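Local coordinates for protein IS607 family transposase IS1535 (PDB 6DGB) that probably binds DNA and exchanges DNA strands as a serine transposase of the IS607 family, of which this chain is the C-terminal catalytic domain, at residues L104-C116 with R123-E135. Residues are numbered along the deposited sequence; the frame is centred on the assembly and turned at random.
Sequences LVCDMIEVLTGMC and RGARNRAMRAVTE
Val133 and Ile109 carry this helix-helix contact, with Cys116, Thr113 and Ala129 next in buried surface. Each of the two leading residues is a knob in a hole of the opposite helix: Val133 enters among Val105, Met108, Ile109 and Leu112, and Ile109 among Arg126, Ala129, Met130 and Val133. The two side chains cross at about a right angle, Val133 CG2 standing 3.6 Å from Ile109 CG1. The same methyl lies 3.6 Å from Leu112 CD1 and is also met by Met108, whose bent chain turns CE back to it.

The two branches of Ile109 divide the work. While CG1 sits beside the backbone nitrogen (chi1 -59°) and faces Val133, CG2 lies over one face of the Arg126 guanidinium, 3.4 Å from NH2, and Met130 SD comes to 3.7 Å of that CG2.

The small side chain of Ala129 lies where the backbones come close, its CB 3.5 Å from Leu112 CB; the axes of segments 104-116 and 125-135 approach to 7.8 Å at 130°, closer to antiparallel than parallel. Thr113 OG1, 3.3 Å from Ala129 CB, gives its hydrogen to Ile109 O of its own helix (2.9 Å), from above the carbonyl plane, so this hydroxyl is satisfied without a partner across the interface.

The two helices, joined by a short turn, form a helical hairpin at the C-terminal end of the catalytic domain. Helix 104-120 also packs on the second subunit, where Val111 meets its counterpart. Since no hydrogen bond joins the segments, their cohesion rests on apolar fit, and at the exposed margin of the contact the Arg126 guanidinium lies against Ile109.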
ATOM      1  N   LEU A 104      -2.538   7.698  12.586  1.00 53.78           N
ATOM      2  CA  LEU A 104      -3.590   6.743  12.214  1.00 52.95           C
ATOM      3  C   LEU A 104      -4.991   7.335  11.985  1.00 57.79           C
ATOM      4  O   LEU A 104      -5.625   7.006  10.984  1.00 56.46           O
ATOM      5  CB  LEU A 104      -3.628   5.641  13.282  1.00 53.24           C
ATOM      6  CG  LEU A 104      -4.413   4.388  13.015  1.00 57.08           C
ATOM      7  CD1 LEU A 104      -3.893   3.655  11.794  1.00 56.28           C
ATOM      8  CD2 LEU A 104      -4.329   3.486  14.206  1.00 60.10           C
ATOM      9  N   VAL A 105      -5.460   8.179  12.917  1.00 56.18           N
ATOM     10  CA  VAL A 105      -6.759   8.862  12.886  1.00 56.40           C
ATOM     11  C   VAL A 105      -6.808   9.843  11.699  1.00 60.79           C
ATOM     12  O   VAL A 105      -7.821   9.916  10.997  1.00 61.95           O
ATOM     13  CB  VAL A 105      -7.111   9.487  14.269  1.00 61.92           C
ATOM     14  CG1 VAL A 105      -5.920  10.232  14.889  1.00 63.26           C
ATOM     15  CG2 VAL A 105      -8.375  10.349  14.220  1.00 62.29           C
ATOM     16  N   CYS A 106      -5.686  10.506  11.409  1.00 56.13           N
ATOM     17  CA  CYS A 106      -5.572  11.391  10.256  1.00 55.29           C
ATOM     18  C   CYS A 106      -5.527  10.567   8.981  1.00 57.89           C
ATOM     19  O   CYS A 106      -5.997  11.037   7.945  1.00 57.93           O
ATOM     20  CB  CYS A 106      -4.368  12.317  10.385  1.00 56.21           C
ATOM     21  SG  CYS A 106      -4.643  13.702  11.514  1.00 62.46           S
ATOM     22  N   ASP A 107      -5.011   9.317   9.073  1.00 53.18           N
ATOM     23  CA  ASP A 107      -4.929   8.378   7.948  1.00 51.20           C
ATOM     24  C   ASP A 107      -6.293   7.739   7.693  1.00 54.91           C
ATOM     25  O   ASP A 107      -6.588   7.387   6.553  1.00 53.53           O
ATOM     26  CB  ASP A 107      -3.791   7.335   8.126  1.00 51.92           C
ATOM     27  CG  ASP A 107      -2.381   7.817   7.741  1.00 65.75           C
ATOM     28  OD1 ASP A 107      -2.209   9.031   7.445  1.00 70.71           O
ATOM     29  OD2 ASP A 107      -1.453   6.998   7.756  1.00 66.58           O
ATOM     30  N   MET A 108      -7.146   7.653   8.741  1.00 51.97           N
ATOM     31  CA  MET A 108      -8.520   7.124   8.684  1.00 51.19           C
ATOM     32  C   MET A 108      -9.388   8.113   7.873  1.00 55.43           C
ATOM     33  O   MET A 108     -10.230   7.699   7.075  1.00 54.50           O
ATOM     34  CB  MET A 108      -9.074   6.962  10.111  1.00 54.35           C
ATOM     35  CG  MET A 108     -10.010   5.788  10.301  1.00 57.46           C
ATOM     36  SD  MET A 108     -10.004   5.093  12.001  1.00 62.65           S
ATOM     37  CE  MET A 108     -10.984   6.320  12.889  1.00 60.84           C
ATOM     38  N   ILE A 109      -9.136   9.429   8.058  1.00 53.09           N
ATOM     39  CA  ILE A 109      -9.825  10.504   7.343  1.00 53.16           C
ATOM     40  C   ILE A 109      -9.379  10.549   5.875  1.00 56.02           C
ATOM     41  O   ILE A 109     -10.256  10.569   5.020  1.00 55.67           O
ATOM     42  CB  ILE A 109      -9.718  11.875   8.071  1.00 57.72           C
ATOM     43  CG1 ILE A 109     -10.321  11.780   9.493  1.00 58.99           C
ATOM     44  CG2 ILE A 109     -10.397  12.996   7.260  1.00 59.02           C
ATOM     45  CD1 ILE A 109      -9.925  12.826  10.444  1.00 65.03           C
ATOM     46  N   GLU A 110      -8.057  10.554   5.561  1.00 52.60           N
ATOM     47  CA  GLU A 110      -7.608  10.602   4.156  1.00 52.90           C
ATOM     48  C   GLU A 110      -8.040   9.360   3.350  1.00 55.28           C
ATOM     49  O   GLU A 110      -8.297   9.494   2.152  1.00 56.50           O
ATOM     50  CB  GLU A 110      -6.107  10.909   3.989  1.00 55.20           C
ATOM     51  CG  GLU A 110      -5.132   9.783   4.324  1.00 73.48           C
ATOM     52  CD  GLU A 110      -3.698  10.198   4.632  1.00107.24           C
ATOM     53  OE1 GLU A 110      -3.489  11.020   5.556  1.00109.18           O
ATOM     54  OE2 GLU A 110      -2.774   9.646   3.993  1.00104.50           O
ATOM     55  N   VAL A 111      -8.210   8.191   4.016  1.00 48.90           N
ATOM     56  CA  VAL A 111      -8.697   6.945   3.402  1.00 46.29           C
ATOM     57  C   VAL A 111     -10.172   7.107   3.051  1.00 48.21           C
ATOM     58  O   VAL A 111     -10.553   6.899   1.896  1.00 49.42           O
ATOM     59  CB  VAL A 111      -8.453   5.699   4.316  1.00 49.14           C
ATOM     60  CG1 VAL A 111      -9.403   4.548   3.991  1.00 48.93           C
ATOM     61  CG2 VAL A 111      -7.016   5.218   4.224  1.00 48.54           C
ATOM     62  N   LEU A 112     -10.997   7.430   4.057  1.00 41.33           N
ATOM     63  CA  LEU A 112     -12.425   7.618   3.903  1.00 40.14           C
ATOM     64  C   LEU A 112     -12.753   8.742   2.932  1.00 43.45           C
ATOM     65  O   LEU A 112     -13.698   8.573   2.171  1.00 43.28           O
ATOM     66  CB  LEU A 112     -13.092   7.862   5.257  1.00 40.67           C
ATOM     67  CG  LEU A 112     -13.485   6.638   6.066  1.00 44.44           C
ATOM     68  CD1 LEU A 112     -13.454   6.954   7.563  1.00 45.00           C
ATOM     69  CD2 LEU A 112     -14.871   6.111   5.629  1.00 43.37           C
ATOM     70  N   THR A 113     -11.963   9.846   2.903  1.00 40.39           N
ATOM     71  CA  THR A 113     -12.194  10.943   1.956  1.00 42.31           C
ATOM     72  C   THR A 113     -12.111  10.410   0.519  1.00 51.79           C
ATOM     73  O   THR A 113     -13.087  10.530  -0.220  1.00 53.34           O
ATOM     74  CB  THR A 113     -11.268  12.155   2.203  1.00 43.81           C
ATOM     75  OG1 THR A 113     -11.529  12.687   3.499  1.00 51.73           O
ATOM     76  CG2 THR A 113     -11.479  13.273   1.180  1.00 34.85           C
ATOM     77  N   GLY A 114     -10.977   9.793   0.168  1.00 50.15           N
ATOM     78  CA  GLY A 114     -10.706   9.242  -1.160  1.00 50.62           C
ATOM     79  C   GLY A 114     -11.673   8.173  -1.616  1.00 54.38           C
ATOM     80  O   GLY A 114     -12.057   8.136  -2.790  1.00 53.43           O
ATOM     81  N   MET A 115     -12.085   7.318  -0.670  1.00 51.73           N
ATOM     82  CA  MET A 115     -13.038   6.246  -0.891  1.00 52.10           C
ATOM     83  C   MET A 115     -14.451   6.807  -1.045  1.00 55.84           C
ATOM     84  O   MET A 115     -15.209   6.277  -1.850  1.00 57.40           O
ATOM     85  CB  MET A 115     -12.925   5.196   0.213  1.00 54.59           C
ATOM     86  CG  MET A 115     -11.598   4.401   0.168  1.00 59.17           C
ATOM     87  SD  MET A 115     -11.629   2.863   1.152  1.00 63.92           S
ATOM     88  CE  MET A 115     -10.332   1.941   0.381  1.00 60.62           C
ATOM     89  N   CYS A 116     -14.779   7.924  -0.346  1.00 50.99           N
ATOM     90  CA  CYS A 116     -16.067   8.654  -0.439  1.00 50.50           C
ATOM     91  C   CYS A 116     -16.133   9.399  -1.761  1.00 53.38           C
ATOM     92  O   CYS A 116     -17.206   9.502  -2.348  1.00 54.05           O
ATOM     93  CB  CYS A 116     -16.243   9.636   0.723  1.00 50.83           C
ATOM     94  SG  CYS A 116     -16.822   8.894   2.269  1.00 53.66           S
ATOM     95  N   ARG A 123     -17.425  16.320  -3.989  1.00 39.39           N
ATOM     96  CA  ARG A 123     -18.181  17.375  -3.292  1.00 39.72           C
ATOM     97  C   ARG A 123     -18.605  16.898  -1.916  1.00 41.51           C
ATOM     98  O   ARG A 123     -19.375  15.942  -1.799  1.00 39.13           O
ATOM     99  CB  ARG A 123     -19.393  17.855  -4.126  1.00 40.17           C
ATOM    100  N   GLY A 124     -17.992  17.496  -0.894  1.00 38.57           N
ATOM    101  CA  GLY A 124     -18.212  17.160   0.511  1.00 36.39           C
ATOM    102  C   GLY A 124     -17.641  15.834   0.985  1.00 35.93           C
ATOM    103  O   GLY A 124     -17.939  15.427   2.105  1.00 35.91           O
ATOM    104  N   ALA A 125     -16.795  15.160   0.178  1.00 29.91           N
ATOM    105  CA  ALA A 125     -16.207  13.855   0.513  1.00 28.22           C
ATOM    106  C   ALA A 125     -15.442  13.822   1.861  1.00 34.03           C
ATOM    107  O   ALA A 125     -15.461  12.795   2.555  1.00 32.61           O
ATOM    108  CB  ALA A 125     -15.325  13.355  -0.631  1.00 28.11           C
ATOM    109  N   ARG A 126     -14.785  14.933   2.226  1.00 32.50           N
ATOM    110  CA  ARG A 126     -14.063  15.041   3.488  1.00 33.42           C
ATOM    111  C   ARG A 126     -15.037  15.239   4.674  1.00 39.89           C
ATOM    112  O   ARG A 126     -14.806  14.703   5.758  1.00 37.45           O
ATOM    113  CB  ARG A 126     -13.005  16.146   3.435  1.00 35.47           C
ATOM    114  CG  ARG A 126     -12.098  16.088   4.646  1.00 47.91           C
ATOM    115  CD  ARG A 126     -10.814  16.841   4.490  1.00 58.46           C
ATOM    116  NE  ARG A 126      -9.753  16.157   5.218  1.00 61.99           N
ATOM    117  CZ  ARG A 126      -9.366  16.445   6.455  1.00 68.38           C
ATOM    118  NH1 ARG A 126      -9.944  17.435   7.128  1.00 42.71           N
ATOM    119  NH2 ARG A 126      -8.387  15.750   7.025  1.00 60.98           N
ATOM    120  N   ASN A 127     -16.142  15.963   4.449  1.00 40.34           N
ATOM    121  CA  ASN A 127     -17.168  16.148   5.467  1.00 42.03           C
ATOM    122  C   ASN A 127     -17.840  14.805   5.806  1.00 45.61           C
ATOM    123  O   ASN A 127     -18.095  14.554   6.979  1.00 46.98           O
ATOM    124  CB  ASN A 127     -18.176  17.204   5.030  1.00 45.81           C
ATOM    125  CG  ASN A 127     -17.600  18.609   4.965  1.00 63.71           C
ATOM    126  OD1 ASN A 127     -16.677  18.989   5.718  1.00 52.97           O
ATOM    127  ND2 ASN A 127     -18.161  19.419   4.077  1.00 53.84           N
ATOM    128  N   ARG A 128     -18.038  13.918   4.794  1.00 40.01           N
ATOM    129  CA  ARG A 128     -18.580  12.556   4.927  1.00 38.31           C
ATOM    130  C   ARG A 128     -17.604  11.747   5.782  1.00 42.48           C
ATOM    131  O   ARG A 128     -18.012  11.220   6.809  1.00 43.83           O
ATOM    132  CB  ARG A 128     -18.727  11.865   3.553  1.00 35.32           C
ATOM    133  CG  ARG A 128     -19.750  12.462   2.613  1.00 43.85           C
ATOM    134  CD  ARG A 128     -19.674  11.756   1.273  1.00 51.62           C
ATOM    135  NE  ARG A 128     -20.669  12.264   0.336  1.00 67.82           N
ATOM    136  CZ  ARG A 128     -21.882  11.737   0.177  1.00 95.98           C
ATOM    137  NH1 ARG A 128     -22.254  10.680   0.891  1.00 89.68           N
ATOM    138  NH2 ARG A 128     -22.728  12.252  -0.707  1.00 87.63           N
ATOM    139  N   ALA A 129     -16.313  11.686   5.379  1.00 37.53           N
ATOM    140  CA  ALA A 129     -15.224  11.026   6.100  1.00 37.03           C
ATOM    141  C   ALA A 129     -15.129  11.489   7.565  1.00 45.61           C
ATOM    142  O   ALA A 129     -14.815  10.674   8.432  1.00 45.84           O
ATOM    143  CB  ALA A 129     -13.908  11.309   5.404  1.00 37.22           C
ATOM    144  N   MET A 130     -15.389  12.788   7.835  1.00 45.73           N
ATOM    145  CA  MET A 130     -15.334  13.394   9.175  1.00 47.39           C
ATOM    146  C   MET A 130     -16.446  12.893  10.095  1.00 48.14           C
ATOM    147  O   MET A 130     -16.181  12.624  11.263  1.00 48.23           O
ATOM    148  CB  MET A 130     -15.387  14.925   9.093  1.00 52.91           C
ATOM    149  CG  MET A 130     -14.179  15.569   8.429  1.00 57.96           C
ATOM    150  SD  MET A 130     -12.591  15.263   9.204  1.00 63.30           S
ATOM    151  CE  MET A 130     -12.757  16.259  10.704  1.00 62.79           C
ATOM    152  N   ARG A 131     -17.685  12.794   9.581  1.00 42.32           N
ATOM    153  CA  ARG A 131     -18.840  12.290  10.333  1.00 42.48           C
ATOM    154  C   ARG A 131     -18.664  10.783  10.575  1.00 45.88           C
ATOM    155  O   ARG A 131     -19.131  10.257  11.588  1.00 46.45           O
ATOM    156  CB  ARG A 131     -20.147  12.500   9.563  1.00 42.82           C
ATOM    157  CG  ARG A 131     -20.569  13.943   9.304  1.00 56.36           C
ATOM    158  CD  ARG A 131     -21.781  14.050   8.368  1.00 65.96           C
ATOM    159  NE  ARG A 131     -21.782  13.014   7.324  1.00 81.51           N
ATOM    160  CZ  ARG A 131     -22.159  13.185   6.056  1.00 98.63           C
ATOM    161  NH1 ARG A 131     -22.536  14.384   5.621  1.00 92.05           N
ATOM    162  NH2 ARG A 131     -22.127  12.162   5.205  1.00 78.37           N
ATOM    163  N   ALA A 132     -18.008  10.089   9.619  1.00 41.16           N
ATOM    164  CA  ALA A 132     -17.730   8.653   9.661  1.00 40.54           C
ATOM    165  C   ALA A 132     -16.709   8.309  10.730  1.00 44.91           C
ATOM    166  O   ALA A 132     -16.995   7.420  11.530  1.00 44.90           O
ATOM    167  CB  ALA A 132     -17.256   8.155   8.304  1.00 40.14           C
ATOM    168  N   VAL A 133     -15.533   9.011  10.760  1.00 41.22           N
ATOM    169  CA  VAL A 133     -14.467   8.820  11.756  1.00 41.55           C
ATOM    170  C   VAL A 133     -15.039   9.098  13.151  1.00 51.08           C
ATOM    171  O   VAL A 133     -14.660   8.446  14.122  1.00 51.99           O
ATOM    172  CB  VAL A 133     -13.193   9.649  11.402  1.00 44.20           C
ATOM    173  CG1 VAL A 133     -12.365  10.028  12.631  1.00 44.36           C
ATOM    174  CG2 VAL A 133     -12.338   8.898  10.391  1.00 42.21           C
ATOM    175  N   THR A 134     -16.034   9.995  13.203  1.00 51.25           N
ATOM    176  CA  THR A 134     -16.745  10.408  14.403  1.00 54.33           C
ATOM    177  C   THR A 134     -17.671   9.273  14.898  1.00 61.35           C
ATOM    178  O   THR A 134     -17.591   8.942  16.076  1.00 64.02           O
ATOM    179  CB  THR A 134     -17.421  11.768  14.139  1.00 58.86           C
ATOM    180  OG1 THR A 134     -16.407  12.792  14.139  1.00 55.00           O
ATOM    181  CG2 THR A 134     -18.546  12.097  15.125  1.00 57.82           C
ATOM    182  N   GLU A 135     -18.504   8.664  14.014  1.00 57.32           N
ATOM    183  CA  GLU A 135     -19.421   7.561  14.376  1.00 57.41           C
ATOM    184  C   GLU A 135     -18.694   6.283  14.859  1.00 62.66           C
ATOM    185  O   GLU A 135     -19.279   5.468  15.592  1.00 63.66           O
ATOM    186  CB  GLU A 135     -20.418   7.241  13.243  1.00 57.22           C
ATOM    187  CG  GLU A 135     -21.681   6.506  13.712  1.00 67.25           C
ATOM    188  CD  GLU A 135     -22.776   7.255  14.463  1.00 90.84           C
ATOM    189  OE1 GLU A 135     -22.450   8.093  15.336  1.00108.04           O
ATOM    190  OE2 GLU A 135     -23.966   6.931  14.244  1.00 68.58           O
TER